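Local coordinates for subtilisin-like protein (Prochloron didemni, PDB 3ZXY), which is the protease domain of a longer subtilisin-like protein and probably acts as a serine endopeptidase of the S8 family, here with the predicted catalytic serine replaced by alanine, at residues I89-L94 with E121-L126; E115-G120 with L152-A157. The protein carries 1 engineered substitution. One frame throughout, in Å; residues are numbered along the deposited sequence.

Contact 1 of 2, residues I89-L94 with E121-L126; sequences ITQLDL and EADGWL
The side-chain carbonyl of Gln-91 takes the backbone N-H of Asp-123: Asp-123 N to Gln-91 OE1 is 2.8 Å and nearly straight at 164°, with the donor tilted somewhat from the carbonyl plane. Beyond CG the Gln-91 chain runs extended (chi2 -174°), which carries its amide across to the start of the other helix, where Asp-123 is the N-cap residue. There the carboxylate of Asp-123 stacks on the amide, their planes 29° apart and Asp-123 OD2 3.4 Å from Gln-91 CD. On the amide's nitrogen side, a water bridges NE2 to the carbonyl O of Glu-121, and NE2 also serves Glu-115. An alanine in place of Gln-91 would probably leave Asp-123 N without its acceptor and open a gap beside Leu-126, whose CD2 lies 3.6 Å from Gln-91 OE1. One residue further along helix 91-103, Leu-92 lays CD1 over one face of the Trp-125 indole, 3.7 Å from the centroid of the five-membered ring, a CH-pi contact. Thr-90 and Asp-93 close a capping box at the first turn of their helix, Asp-93 N reaching Thr-90 OG1 at 3.1 Å. Helices 91-103 and 124-135 thus meet at their N-terminal ends, with Val-154 of strand 152-154 against Gln-91 and Ala-122.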
# COMPACT_ATOMS: atom_id res chain seq x y z
N ILE A 89 9.18 -11.26 -11.51
CA ILE A 89 7.81 -11.73 -11.73
C ILE A 89 7.16 -10.83 -12.78
O ILE A 89 7.66 -9.75 -13.08
CB ILE A 89 7.00 -11.81 -10.42
CG1 ILE A 89 6.67 -10.42 -9.87
CG2 ILE A 89 7.78 -12.64 -9.40
CD1 ILE A 89 5.20 -10.22 -9.58
N THR A 90 6.09 -11.33 -13.39
CA THR A 90 5.46 -10.68 -14.53
C THR A 90 4.18 -9.96 -14.13
O THR A 90 3.67 -10.11 -13.02
CB THR A 90 5.09 -11.71 -15.60
OG1 THR A 90 4.13 -12.63 -15.06
CG2 THR A 90 6.33 -12.50 -16.09
N GLN A 91 3.66 -9.17 -15.06
CA GLN A 91 2.36 -8.53 -14.85
C GLN A 91 1.25 -9.57 -14.69
O GLN A 91 0.27 -9.32 -13.99
CB GLN A 91 2.04 -7.57 -15.99
CG GLN A 91 2.93 -6.33 -15.97
CD GLN A 91 2.52 -5.30 -17.00
OE1 GLN A 91 1.34 -5.20 -17.37
NE2 GLN A 91 3.50 -4.55 -17.50
N LEU A 92 1.40 -10.72 -15.32
CA LEU A 92 0.44 -11.82 -15.15
C LEU A 92 0.49 -12.37 -13.73
O LEU A 92 -0.55 -12.67 -13.14
CB LEU A 92 0.70 -12.95 -16.17
CG LEU A 92 -0.15 -14.23 -16.01
CD1 LEU A 92 -1.64 -13.92 -16.09
CD2 LEU A 92 0.23 -15.29 -17.03
N ASP A 93 1.69 -12.49 -13.16
CA ASP A 93 1.84 -12.93 -11.77
C ASP A 93 1.17 -11.94 -10.81
O ASP A 93 0.55 -12.33 -9.82
CB ASP A 93 3.32 -13.07 -11.37
CG ASP A 93 4.05 -14.14 -12.15
OD1 ASP A 93 3.47 -15.21 -12.48
OD2 ASP A 93 5.26 -13.93 -12.43
N LEU A 94 1.35 -10.65 -11.08
CA LEU A 94 0.68 -9.59 -10.32
C LEU A 94 -0.82 -9.75 -10.43
O LEU A 94 -1.54 -9.67 -9.43
CB LEU A 94 1.04 -8.19 -10.83
CG LEU A 94 2.31 -7.50 -10.35
CD1 LEU A 94 2.47 -6.15 -11.03
CD2 LEU A 94 2.23 -7.35 -8.85
N GLU A 121 0.76 2.08 -20.08
CA GLU A 121 0.26 0.86 -20.74
C GLU A 121 0.56 -0.36 -19.88
O GLU A 121 1.55 -0.40 -19.17
CB GLU A 121 0.86 0.68 -22.15
CG GLU A 121 2.34 0.23 -22.25
CD GLU A 121 3.35 1.36 -22.03
OE1 GLU A 121 2.92 2.50 -21.80
OE2 GLU A 121 4.60 1.11 -22.10
N ALA A 122 -0.32 -1.35 -19.95
CA ALA A 122 -0.16 -2.58 -19.17
C ALA A 122 -0.70 -3.75 -19.98
O ALA A 122 -1.49 -3.57 -20.91
CB ALA A 122 -0.89 -2.47 -17.86
N ASP A 123 -0.22 -4.93 -19.62
CA ASP A 123 -0.71 -6.17 -20.23
C ASP A 123 -2.18 -6.32 -19.91
O ASP A 123 -2.65 -5.89 -18.84
CB ASP A 123 0.08 -7.37 -19.70
CG ASP A 123 1.55 -7.36 -20.15
OD1 ASP A 123 1.86 -6.92 -21.29
OD2 ASP A 123 2.40 -7.81 -19.34
N GLY A 124 -2.91 -6.95 -20.83
CA GLY A 124 -4.34 -7.12 -20.68
C GLY A 124 -4.74 -7.84 -19.41
O GLY A 124 -5.77 -7.52 -18.83
N TRP A 125 -3.93 -8.81 -18.96
CA TRP A 125 -4.25 -9.55 -17.74
C TRP A 125 -4.27 -8.63 -16.56
O TRP A 125 -5.12 -8.76 -15.66
CB TRP A 125 -3.24 -10.65 -17.45
CG TRP A 125 -3.10 -11.71 -18.49
CD1 TRP A 125 -2.02 -11.92 -19.34
CD2 TRP A 125 -4.05 -12.78 -18.80
NE1 TRP A 125 -2.24 -13.01 -20.14
CE2 TRP A 125 -3.44 -13.57 -19.87
CE3 TRP A 125 -5.30 -13.15 -18.32
CZ2 TRP A 125 -4.07 -14.68 -20.43
CZ3 TRP A 125 -5.94 -14.27 -18.89
CH2 TRP A 125 -5.33 -15.01 -19.92
N LEU A 126 -3.30 -7.71 -16.51
CA LEU A 126 -3.20 -6.78 -15.39
C LEU A 126 -4.31 -5.74 -15.48
O LEU A 126 -4.92 -5.42 -14.46
CB LEU A 126 -1.81 -6.10 -15.31
CG LEU A 126 -1.60 -5.15 -14.14
CD1 LEU A 126 -1.86 -5.83 -12.79
CD2 LEU A 126 -0.19 -4.60 -14.18
O HOH W 1 3.39 -2.43 -19.49
O HOH W 2 2.72 -10.70 -17.99

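Contact 2 of 2, residues E115-G120 with L152-A157; sequences ELTDFG and LHVPAA
Leu-116 and His-153 form a non-hydrogen-bonded pair of a short antiparallel ladder, whose strand segments 115-117 and 152-154 run at 129° to each other. Beside this pair, Glu-115 and Val-154 exchange two backbone hydrogen bonds, 2.9 Å from Glu-115 N to Val-154 O and 3.0 Å from Val-154 N to Glu-115 O. The imidazole of His-153 lies with one face against the Glu-115 to Leu-116 peptide, Leu-116 N being 3.8 Å above the ring centre; the ring's NE2 is hydrogen-bonded to Asn-147 OD1. CD1 of Leu-116 lies 3.8 Å from His-153 CD2, the two side chains crossing obliquely. This two-stranded sheet stands apart from the seven-stranded parallel sheet of the subtilisin-like fold. Thr-117 has its OG1 between backbone N and carbonyl carbon (chi1 68°), from where it donates to Leu-152 O at 2.9 Å, above the carbonyl plane, and accepts from Gly-120 N in an ST motif. Its CG2 packs on both methyls of Val-154, 3.7 Å from Val-154 CG1. At Gly-120 a CB would run into Ala-157 CB and Leu-152 CD1, and the positive phi (83°) would press it against the preceding carbonyl O. A water joins Thr-117 O to Leu-152 N.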
# COMPACT_ATOMS: atom_id res chain seq x y z
N GLU A 115 6.13 -1.85 -12.68
CA GLU A 115 7.02 -1.88 -13.83
C GLU A 115 6.95 -0.53 -14.51
O GLU A 115 5.87 0.03 -14.69
CB GLU A 115 6.58 -2.98 -14.81
CG GLU A 115 7.43 -3.08 -16.07
CD GLU A 115 7.31 -4.41 -16.79
OE1 GLU A 115 6.31 -5.14 -16.59
OE2 GLU A 115 8.24 -4.74 -17.56
N LEU A 116 8.10 -0.01 -14.93
CA LEU A 116 8.17 1.21 -15.70
C LEU A 116 7.56 1.00 -17.09
O LEU A 116 7.77 -0.05 -17.71
CB LEU A 116 9.65 1.62 -15.83
CG LEU A 116 9.98 2.93 -16.53
CD1 LEU A 116 9.45 4.11 -15.75
CD2 LEU A 116 11.50 3.02 -16.72
N THR A 117 6.86 2.03 -17.57
CA THR A 117 6.14 2.01 -18.84
C THR A 117 6.41 3.30 -19.60
O THR A 117 6.98 4.23 -19.05
CB THR A 117 4.62 1.96 -18.62
OG1 THR A 117 4.19 3.21 -18.04
CG2 THR A 117 4.25 0.81 -17.72
N ASP A 118 6.03 3.34 -20.88
CA ASP A 118 6.09 4.59 -21.66
C ASP A 118 4.95 5.56 -21.28
O ASP A 118 5.20 6.76 -21.10
CB ASP A 118 6.00 4.29 -23.16
CG ASP A 118 7.27 3.68 -23.71
OD1 ASP A 118 8.32 3.77 -23.05
OD2 ASP A 118 7.22 3.13 -24.83
N PHE A 119 3.73 5.04 -21.18
CA PHE A 119 2.50 5.83 -21.05
C PHE A 119 1.51 5.28 -20.05
O PHE A 119 0.34 5.66 -20.11
CB PHE A 119 1.75 5.83 -22.37
CG PHE A 119 2.53 6.38 -23.49
CD1 PHE A 119 2.87 7.71 -23.50
CD2 PHE A 119 2.94 5.57 -24.52
CE1 PHE A 119 3.61 8.24 -24.53
CE2 PHE A 119 3.67 6.08 -25.56
CZ PHE A 119 4.01 7.42 -25.57
N GLY A 120 1.92 4.36 -19.21
CA GLY A 120 1.00 3.70 -18.29
C GLY A 120 0.25 2.55 -18.95
O GLY A 120 -0.78 2.10 -18.42
N LEU A 152 5.75 6.84 -15.52
CA LEU A 152 4.71 6.07 -14.83
C LEU A 152 5.07 4.60 -14.69
O LEU A 152 5.57 4.00 -15.67
CB LEU A 152 3.43 6.17 -15.65
CG LEU A 152 2.85 7.56 -15.93
CD1 LEU A 152 1.75 7.52 -16.99
CD2 LEU A 152 2.35 8.18 -14.62
N HIS A 153 4.75 4.02 -13.54
CA HIS A 153 4.75 2.57 -13.34
C HIS A 153 3.31 2.09 -13.38
O HIS A 153 2.39 2.84 -13.05
CB HIS A 153 5.33 2.19 -11.97
CG HIS A 153 6.84 2.22 -11.89
ND1 HIS A 153 7.53 1.43 -11.04
CD2 HIS A 153 7.77 2.99 -12.56
CE1 HIS A 153 8.84 1.69 -11.16
NE2 HIS A 153 9.00 2.61 -12.11
N VAL A 154 3.15 0.84 -13.78
CA VAL A 154 1.92 0.10 -13.58
C VAL A 154 2.17 -0.94 -12.49
O VAL A 154 3.26 -1.53 -12.41
CB VAL A 154 1.42 -0.54 -14.90
CG1 VAL A 154 1.05 0.56 -15.90
CG2 VAL A 154 2.43 -1.52 -15.51
N PRO A 155 1.17 -1.19 -11.65
CA PRO A 155 -0.22 -0.72 -11.72
C PRO A 155 -0.54 0.68 -11.20
O PRO A 155 -1.69 1.11 -11.30
CB PRO A 155 -0.96 -1.76 -10.88
CG PRO A 155 0.01 -2.18 -9.87
CD PRO A 155 1.33 -2.21 -10.60
N ALA A 156 0.43 1.39 -10.65
CA ALA A 156 0.16 2.72 -10.09
C ALA A 156 -0.60 3.66 -11.02
O ALA A 156 -1.42 4.45 -10.53
CB ALA A 156 1.46 3.37 -9.64
N ALA A 157 -0.34 3.61 -12.32
CA ALA A 157 -0.96 4.50 -13.30
C ALA A 157 -2.34 4.06 -13.82
O ALA A 157 -2.96 4.75 -14.65
CB ALA A 157 -0.01 4.72 -14.49
O HOH W 3 6.15 6.73 -18.35

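Overall arrangement
Contacts 1 and 2 lie about 11 Å apart, centre to centre, and their segments alternate along the chain: Gly-120, the last residue of 115-120, leads straight into 121-126. A polar and an apolar link tie them together. Gln-91 NE2 lies 3.0 Å from Glu-115 OE1, a probable hydrogen bond, and the same carboxylate oxygen is salt-bridged to Arg-88. Val-154 supplies the apolar part, its CG1 4.1 Å from Ala-122 CB. Both contacts lie some way from the predicted charge-relay site. Leu-94 of contact 1 comes within about 9 Å of Asp-16, side chain to side chain, and His-153 of contact 2 is about as far from Ala-211, the engineered residue at the predicted serine position.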